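Local coordinates for pirin family protein (Acinetobacter baumannii, PDB 6D0P) that probably acts as a metal-dependent quercetin 2,3-dioxygenase of the pirin family, a two-cupin protein expected to use an iron ion in each subunit, at residues 35-40 with 228-233; 188-193 with 238-243. All coordinates share one frame; numbering follows the deposited sequence.

Contact 1 (35-40 with 228-233)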
ATOM      1  N   GLY A  35      11.672 -10.020   2.575  1.00 27.06           N
ATOM      2  CA  GLY A  35      11.967 -10.506   1.217  1.00 25.37           C
ATOM      3  C   GLY A  35      10.824 -11.167   0.450  1.00 24.48           C
ATOM      4  O   GLY A  35       9.762 -10.580   0.219  1.00 24.87           O
ATOM      5  N   GLN A  36      11.108 -12.398  -0.025  1.00 20.13           N
ATOM      6  CA  GLN A  36      10.213 -13.206  -0.850  1.00 19.75           C
ATOM      7  C   GLN A  36       8.937 -13.626  -0.097  1.00 18.91           C
ATOM      8  O   GLN A  36       7.907 -13.907  -0.733  1.00 17.93           O
ATOM      9  CB  GLN A  36      10.928 -14.460  -1.340  1.00 20.71           C
ATOM     10  CG  GLN A  36      12.128 -14.169  -2.233  1.00 21.73           C
ATOM     11  CD  GLN A  36      11.744 -13.662  -3.605  1.00 21.81           C
ATOM     12  OE1 GLN A  36      10.566 -13.574  -3.954  1.00 20.31           O
ATOM     13  NE2 GLN A  36      12.755 -13.342  -4.405  1.00 22.48           N
ATOM     14  N   THR A  37       8.984 -13.665   1.226  1.00 17.62           N
ATOM     15  CA  THR A  37       7.796 -14.027   2.013  1.00 18.41           C
ATOM     16  C   THR A  37       6.616 -13.082   1.714  1.00 17.34           C
ATOM     17  O   THR A  37       5.434 -13.497   1.753  1.00 17.65           O
ATOM     18  CB  THR A  37       8.120 -13.980   3.511  1.00 21.28           C
ATOM     19  OG1 THR A  37       9.146 -14.952   3.720  1.00 22.74           O
ATOM     20  CG2 THR A  37       6.924 -14.260   4.388  1.00 22.49           C
ATOM     21  N   LEU A  38       6.920 -11.820   1.430  1.00 15.61           N
ATOM     22  CA  LEU A  38       5.894 -10.821   1.174  1.00 15.08           C
ATOM     23  C   LEU A  38       5.422 -10.795  -0.286  1.00 14.29           C
ATOM     24  O   LEU A  38       4.432 -10.110  -0.576  1.00 12.20           O
ATOM     25  CB  LEU A  38       6.481  -9.448   1.498  1.00 15.90           C
ATOM     26  CG  LEU A  38       6.873  -9.218   2.952  1.00 17.26           C
ATOM     27  CD1 LEU A  38       7.683  -7.933   3.066  1.00 18.46           C
ATOM     28  CD2 LEU A  38       5.636  -9.137   3.836  1.00 17.45           C
ATOM     29  N   SER A  39       6.135 -11.443  -1.203  1.00 13.82           N
ATOM     30  CA  SER A  39       5.876 -11.316  -2.665  1.00 14.53           C
ATOM     31  C   SER A  39       4.390 -11.528  -2.984  1.00 14.25           C
ATOM     32  O   SER A  39       3.806 -12.550  -2.618  1.00 13.81           O
ATOM     33  CB  SER A  39       6.756 -12.278  -3.452  1.00 15.68           C
ATOM     34  OG  SER A  39       6.560 -12.143  -4.857  1.00 15.48           O
ATOM     35  N   PRO A  40       3.782 -10.646  -3.775  1.00 13.83           N
ATOM     36  CA  PRO A  40       4.414  -9.566  -4.527  1.00 13.86           C
ATOM     37  C   PRO A  40       4.539  -8.203  -3.844  1.00 13.90           C
ATOM     38  O   PRO A  40       4.846  -7.222  -4.526  1.00 14.72           O
ATOM     39  CB  PRO A  40       3.424  -9.436  -5.710  1.00 14.16           C
ATOM     40  CG  PRO A  40       2.083  -9.721  -5.077  1.00 13.80           C
ATOM     41  CD  PRO A  40       2.373 -10.844  -4.122  1.00 13.47           C
ATOM     42  N   VAL A 228       1.421  -6.280  11.152  1.00 15.55           N
ATOM     43  CA  VAL A 228       1.186  -7.136  10.001  1.00 16.03           C
ATOM     44  C   VAL A 228       1.342  -8.595  10.451  1.00 14.53           C
ATOM     45  O   VAL A 228       2.323  -8.941  11.113  1.00 14.35           O
ATOM     46  CB  VAL A 228       2.108  -6.837   8.803  1.00 17.10           C
ATOM     47  CG1 VAL A 228       3.582  -6.885   9.155  1.00 21.34           C
ATOM     48  CG2 VAL A 228       1.821  -7.796   7.657  1.00 18.58           C
ATOM     49  N   ALA A 229       0.359  -9.407  10.112  1.00 13.81           N
ATOM     50  CA  ALA A 229       0.392 -10.837  10.328  1.00 14.51           C
ATOM     51  C   ALA A 229       0.610 -11.526   8.974  1.00 15.08           C
ATOM     52  O   ALA A 229       0.024 -11.138   7.970  1.00 14.92           O
ATOM     53  CB  ALA A 229      -0.887 -11.324  10.963  1.00 14.53           C
ATOM     54  N   ILE A 230       1.413 -12.583   8.989  1.00 15.38           N
ATOM     55  CA  ILE A 230       1.671 -13.401   7.829  1.00 15.26           C
ATOM     56  C   ILE A 230       0.955 -14.743   8.024  1.00 15.60           C
ATOM     57  O   ILE A 230       1.145 -15.423   9.055  1.00 14.21           O
ATOM     58  CB  ILE A 230       3.191 -13.544   7.641  1.00 17.47           C
ATOM     59  CG1 ILE A 230       3.800 -12.155   7.412  1.00 21.10           C
ATOM     60  CG2 ILE A 230       3.532 -14.520   6.518  1.00 18.95           C
ATOM     61  CD1 ILE A 230       5.263 -12.152   7.231  1.00 25.57           C
ATOM     62  N   LEU A 231       0.085 -15.086   7.078  1.00 15.30           N
ATOM     63  CA  LEU A 231      -0.627 -16.370   7.117  1.00 16.61           C
ATOM     64  C   LEU A 231       0.030 -17.316   6.102  1.00 17.06           C
ATOM     65  O   LEU A 231       0.799 -16.889   5.232  1.00 19.01           O
ATOM     66  CB  LEU A 231      -2.114 -16.197   6.799  1.00 17.35           C
ATOM     67  CG  LEU A 231      -2.902 -15.162   7.597  1.00 18.87           C
ATOM     68  CD1 LEU A 231      -4.390 -15.328   7.354  1.00 19.86           C
ATOM     69  CD2 LEU A 231      -2.623 -15.203   9.074  1.00 20.44           C
ATOM     70  N   SER A 232      -0.229 -18.607   6.228  1.00 16.97           N
ATOM     71  CA  SER A 232       0.375 -19.573   5.325  1.00 17.26           C
ATOM     72  C   SER A 232      -0.172 -19.416   3.897  1.00 16.73           C
ATOM     73  O   SER A 232      -1.339 -19.037   3.665  1.00 16.70           O
ATOM     74  CB  SER A 232       0.194 -20.989   5.827  1.00 19.61           C
ATOM     75  OG  SER A 232      -1.194 -21.318   5.902  1.00 21.72           O
ATOM     76  N   ARG A 233       0.692 -19.712   2.939  1.00 16.93           N
ATOM     77  CA  ARG A 233       0.292 -19.714   1.522  1.00 17.96           C
ATOM     78  C   ARG A 233      -0.669 -20.878   1.275  1.00 19.06           C
ATOM     79  O   ARG A 233      -1.638 -20.733   0.539  1.00 20.15           O
ATOM     80  CB  ARG A 233       1.508 -19.781   0.601  1.00 17.71           C
ATOM     81  CG  ARG A 233       2.267 -18.471   0.564  1.00 18.36           C
ATOM     82  CD  ARG A 233       3.514 -18.522  -0.268  1.00 19.73           C
ATOM     83  NE  ARG A 233       4.175 -17.225  -0.258  1.00 20.49           N
ATOM     84  CZ  ARG A 233       5.348 -16.989  -0.803  1.00 19.94           C
ATOM     85  NH1 ARG A 233       5.999 -17.970  -1.405  1.00 19.79           N
ATOM     86  NH2 ARG A 233       5.858 -15.771  -0.760  1.00 20.30           N
TER
HETATM   87  O   HOH W   1       4.165 -15.783   2.331  1.00 18.41           O
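Ile-230 opens the contact on the strand side: its CD1 sits 3.9 Å from Thr-37 CG2, and its CG2 touches the same methyl. The side chains cross at about a right angle, and the threonine methyl is met by both branches of the isoleucine. CG2, anti to the backbone N, is the branch of Thr-37 that touches Ile-230. Leu-207 of strand 205-210 and Tyr-11 of strand 7-12 also pack against Ile-230. Three residues further on, past the end of the strand, Arg-233 reaches across with its chain extended from CG to NE (chi2 177°, chi3 180°), linking the C-terminal cupin to the N-terminal Pirin region. Arg-233 NH2 lies 2.8 Å from Gln-36 O, which approaches in the guanidinium plane at the edge, but the N-H...O angle of 123° makes this bond weak. A second weak bond runs 3.4 Å from Arg-233 NH2 to Thr-37 O. That carbonyl also accepts from a water, 2.7 Å from Thr-37 O, which in turn takes a weak bond from Arg-233 NE at 3.0 Å. NE has a further weak partner in Thr-205 OG1. The positive group is thus met by carbonyl oxygens of the 3-10 turn at 36-38, with no acidic partner across this contact; its charge is probably spread over several weak bonds and a water rather than held by one strong partner.

Contact 2 (188-193 with 238-243); sequences GKLVKG and FSLNAE
Leu-190 is the side chain to follow between strand 183-190 and the end of strand 237-242. Its CB faces Ala-242 CB at 4.0 Å. CG is anti to the carbonyl carbon (chi1 -55°); beyond it, at the tip, Leu-190 CD1 meets both CB and CD1 of Leu-240, each at 3.8 Å. The two leucines cross at about a right angle. Phe-248, His-196 and Leu-156 pack on Leu-190 as well, while Val-215 and Val-217 back Leu-240. Ala-242 CB also lies against the backbone, 3.6 Å from Val-191 O. The direct polar tie is Gly-193 N to Ala-242 O, 2.8 Å long with an N-H...O angle of 161°, the donor tilted 33° from the carbonyl plane. Near the surface the extended Lys-192 chain passes Glu-243 O, its CG 3.3 Å away, while Lys-192 N bonds to Asp-245 OD1. Leucines turned inward from strands of two different sheets, joined at the margin by one backbone bond, are characteristic of one end of a cupin beta-sandwich, here that of the C-terminal domain.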
ATOM      1  N   GLY A 188     -10.593  -1.719   4.838  1.00 16.30           N
ATOM      2  CA  GLY A 188     -11.916  -1.523   5.403  1.00 17.12           C
ATOM      3  C   GLY A 188     -11.902  -1.404   6.908  1.00 17.54           C
ATOM      4  O   GLY A 188     -10.863  -1.103   7.520  1.00 15.81           O
ATOM      5  N   LYS A 189     -13.100  -1.595   7.462  1.00 18.24           N
ATOM      6  CA  LYS A 189     -13.328  -1.465   8.860  1.00 19.90           C
ATOM      7  C   LYS A 189     -14.187  -2.635   9.340  1.00 19.13           C
ATOM      8  O   LYS A 189     -15.208  -2.974   8.721  1.00 17.63           O
ATOM      9  CB  LYS A 189     -14.031  -0.132   9.147  1.00 23.54           C
ATOM     10  CG  LYS A 189     -14.397   0.117  10.600  1.00 28.20           C
ATOM     11  CD  LYS A 189     -15.269   1.348  10.739  1.00 35.17           C
ATOM     12  CE  LYS A 189     -15.724   1.607  12.155  1.00 39.88           C
ATOM     13  NZ  LYS A 189     -16.802   2.623  12.175  1.00 42.83           N
ATOM     14  N   LEU A 190     -13.762  -3.221  10.442  1.00 18.56           N
ATOM     15  CA  LEU A 190     -14.514  -4.281  11.107  1.00 21.91           C
ATOM     16  C   LEU A 190     -14.980  -3.704  12.441  1.00 22.19           C
ATOM     17  O   LEU A 190     -14.149  -3.257  13.249  1.00 22.67           O
ATOM     18  CB  LEU A 190     -13.625  -5.496  11.356  1.00 22.10           C
ATOM     19  CG  LEU A 190     -12.931  -6.076  10.139  1.00 25.62           C
ATOM     20  CD1 LEU A 190     -12.097  -7.285  10.540  1.00 29.02           C
ATOM     21  CD2 LEU A 190     -13.930  -6.437   9.056  1.00 26.55           C
ATOM     22  N   VAL A 191     -16.278  -3.752  12.683  0.60 22.90           N
ATOM     23  CA  VAL A 191     -16.851  -3.171  13.890  0.60 24.61           C
ATOM     24  C   VAL A 191     -16.741  -4.187  15.038  0.60 25.31           C
ATOM     25  O   VAL A 191     -17.013  -5.420  14.897  0.60 25.59           O
ATOM     26  CB  VAL A 191     -18.313  -2.736  13.656  0.60 25.58           C
ATOM     27  CG1 VAL A 191     -19.009  -2.326  14.944  0.60 26.37           C
ATOM     28  CG2 VAL A 191     -18.388  -1.625  12.622  0.60 26.93           C
ATOM     29  N   LYS A 192     -16.457  -3.603  16.229  1.00 28.09           N
ATOM     30  CA  LYS A 192     -16.307  -4.375  17.432  1.00 30.42           C
ATOM     31  C   LYS A 192     -17.465  -5.367  17.573  1.00 29.39           C
ATOM     32  O   LYS A 192     -18.638  -5.011  17.358  1.00 28.43           O
ATOM     33  CB  LYS A 192     -16.271  -3.405  18.617  1.00 33.80           C
ATOM     34  CG  LYS A 192     -16.179  -4.051  19.988  1.00 37.70           C
ATOM     35  CD  LYS A 192     -16.105  -3.031  21.102  1.00 40.92           C
ATOM     36  CE  LYS A 192     -15.993  -3.667  22.464  1.00 45.46           C
ATOM     37  NZ  LYS A 192     -16.102  -2.651  23.537  1.00 50.17           N
ATOM     38  N   GLY A 193     -17.099  -6.594  17.912  1.00 30.62           N
ATOM     39  CA  GLY A 193     -18.051  -7.676  18.189  1.00 32.85           C
ATOM     40  C   GLY A 193     -18.496  -8.428  16.941  1.00 33.66           C
ATOM     41  O   GLY A 193     -19.330  -9.311  17.043  1.00 35.52           O
ATOM     42  N   PHE A 238      -9.585 -17.838   6.221  1.00 21.47           N
ATOM     43  CA  PHE A 238      -9.256 -17.422   7.558  1.00 19.96           C
ATOM     44  C   PHE A 238     -10.394 -16.542   8.064  1.00 20.02           C
ATOM     45  O   PHE A 238     -11.218 -16.058   7.266  1.00 20.28           O
ATOM     46  CB  PHE A 238      -7.903 -16.707   7.613  1.00 20.04           C
ATOM     47  CG  PHE A 238      -7.829 -15.395   6.878  1.00 19.69           C
ATOM     48  CD1 PHE A 238      -7.580 -15.361   5.518  1.00 19.29           C
ATOM     49  CD2 PHE A 238      -7.995 -14.193   7.557  1.00 19.26           C
ATOM     50  CE1 PHE A 238      -7.519 -14.152   4.836  1.00 18.71           C
ATOM     51  CE2 PHE A 238      -7.903 -12.984   6.881  1.00 19.64           C
ATOM     52  CZ  PHE A 238      -7.663 -12.963   5.521  1.00 18.17           C
ATOM     53  N   SER A 239     -10.409 -16.331   9.361  1.00 19.10           N
ATOM     54  CA  SER A 239     -11.459 -15.533   9.989  1.00 19.44           C
ATOM     55  C   SER A 239     -10.851 -14.363  10.763  1.00 18.47           C
ATOM     56  O   SER A 239      -9.717 -14.440  11.287  1.00 17.78           O
ATOM     57  CB  SER A 239     -12.333 -16.377  10.889  1.00 21.00           C
ATOM     58  OG  SER A 239     -11.643 -16.795  12.066  1.00 22.04           O
ATOM     59  N   LEU A 240     -11.628 -13.299  10.843  1.00 17.52           N
ATOM     60  CA  LEU A 240     -11.281 -12.125  11.616  1.00 19.27           C
ATOM     61  C   LEU A 240     -12.471 -11.800  12.528  1.00 19.67           C
ATOM     62  O   LEU A 240     -13.627 -11.759  12.078  1.00 21.31           O
ATOM     63  CB  LEU A 240     -10.990 -10.944  10.689  1.00 18.31           C
ATOM     64  CG  LEU A 240      -9.766 -11.032   9.782  1.00 18.41           C
ATOM     65  CD1 LEU A 240      -9.649  -9.763   8.957  1.00 19.85           C
ATOM     66  CD2 LEU A 240      -8.491 -11.237  10.584  1.00 18.49           C
ATOM     67  N   ASN A 241     -12.185 -11.562  13.789  1.00 20.04           N
ATOM     68  CA  ASN A 241     -13.218 -11.260  14.784  1.00 21.06           C
ATOM     69  C   ASN A 241     -12.764 -10.017  15.538  1.00 20.12           C
ATOM     70  O   ASN A 241     -11.777 -10.081  16.263  1.00 19.84           O
ATOM     71  CB  ASN A 241     -13.425 -12.450  15.726  1.00 24.65           C
ATOM     72  CG  ASN A 241     -14.741 -12.411  16.477  1.00 29.25           C
ATOM     73  OD1 ASN A 241     -15.465 -11.417  16.429  1.00 32.23           O
ATOM     74  ND2 ASN A 241     -15.065 -13.502  17.155  1.00 30.47           N
ATOM     75  N   ALA A 242     -13.443  -8.891  15.348  1.00 19.81           N
ATOM     76  CA  ALA A 242     -13.001  -7.627  15.961  1.00 20.20           C
ATOM     77  C   ALA A 242     -13.338  -7.536  17.463  1.00 21.51           C
ATOM     78  O   ALA A 242     -14.479  -7.708  17.872  1.00 22.25           O
ATOM     79  CB  ALA A 242     -13.607  -6.474  15.208  1.00 20.48           C
ATOM     80  N   GLU A 243     -12.343  -7.149  18.260  1.00 22.44           N
ATOM     81  CA  GLU A 243     -12.506  -6.919  19.705  1.00 25.91           C
ATOM     82  C   GLU A 243     -12.724  -5.414  19.954  1.00 26.30           C
ATOM     83  O   GLU A 243     -13.172  -4.992  21.030  1.00 24.06           O
ATOM     84  CB  GLU A 243     -11.288  -7.439  20.463  1.00 29.84           C
ATOM     85  CG  GLU A 243     -11.057  -8.930  20.287  1.00 35.11           C
ATOM     86  CD  GLU A 243     -11.866  -9.817  21.220  1.00 39.53           C
ATOM     87  OE1 GLU A 243     -12.930  -9.363  21.691  1.00 49.16           O
ATOM     88  OE2 GLU A 243     -11.439 -10.964  21.470  1.00 44.37           O
TER

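Overall arrangement
Both contacts are partly buried, and each pairs an apolar patch with polar backbone groups nearer the surface, but contact 2, centred about 20 Å from the centre of the chain against about 14 Å for contact 1, is the more peripheral. Contact 1 joins the two cupin regions, bringing the loop after helix 31-34 to strand 227-231; its polar part is an arginine with weak bonds and a water. Contact 2 stays inside the C-terminal cupin and relies on leucine and alanine packing plus one short, nearly straight backbone bond. Their centres lie about 21 Å apart, yet strands 227-231 and 183-190 share one sheet, and Leu-231 CD1 packs 3.5 Å from Phe-238 CG.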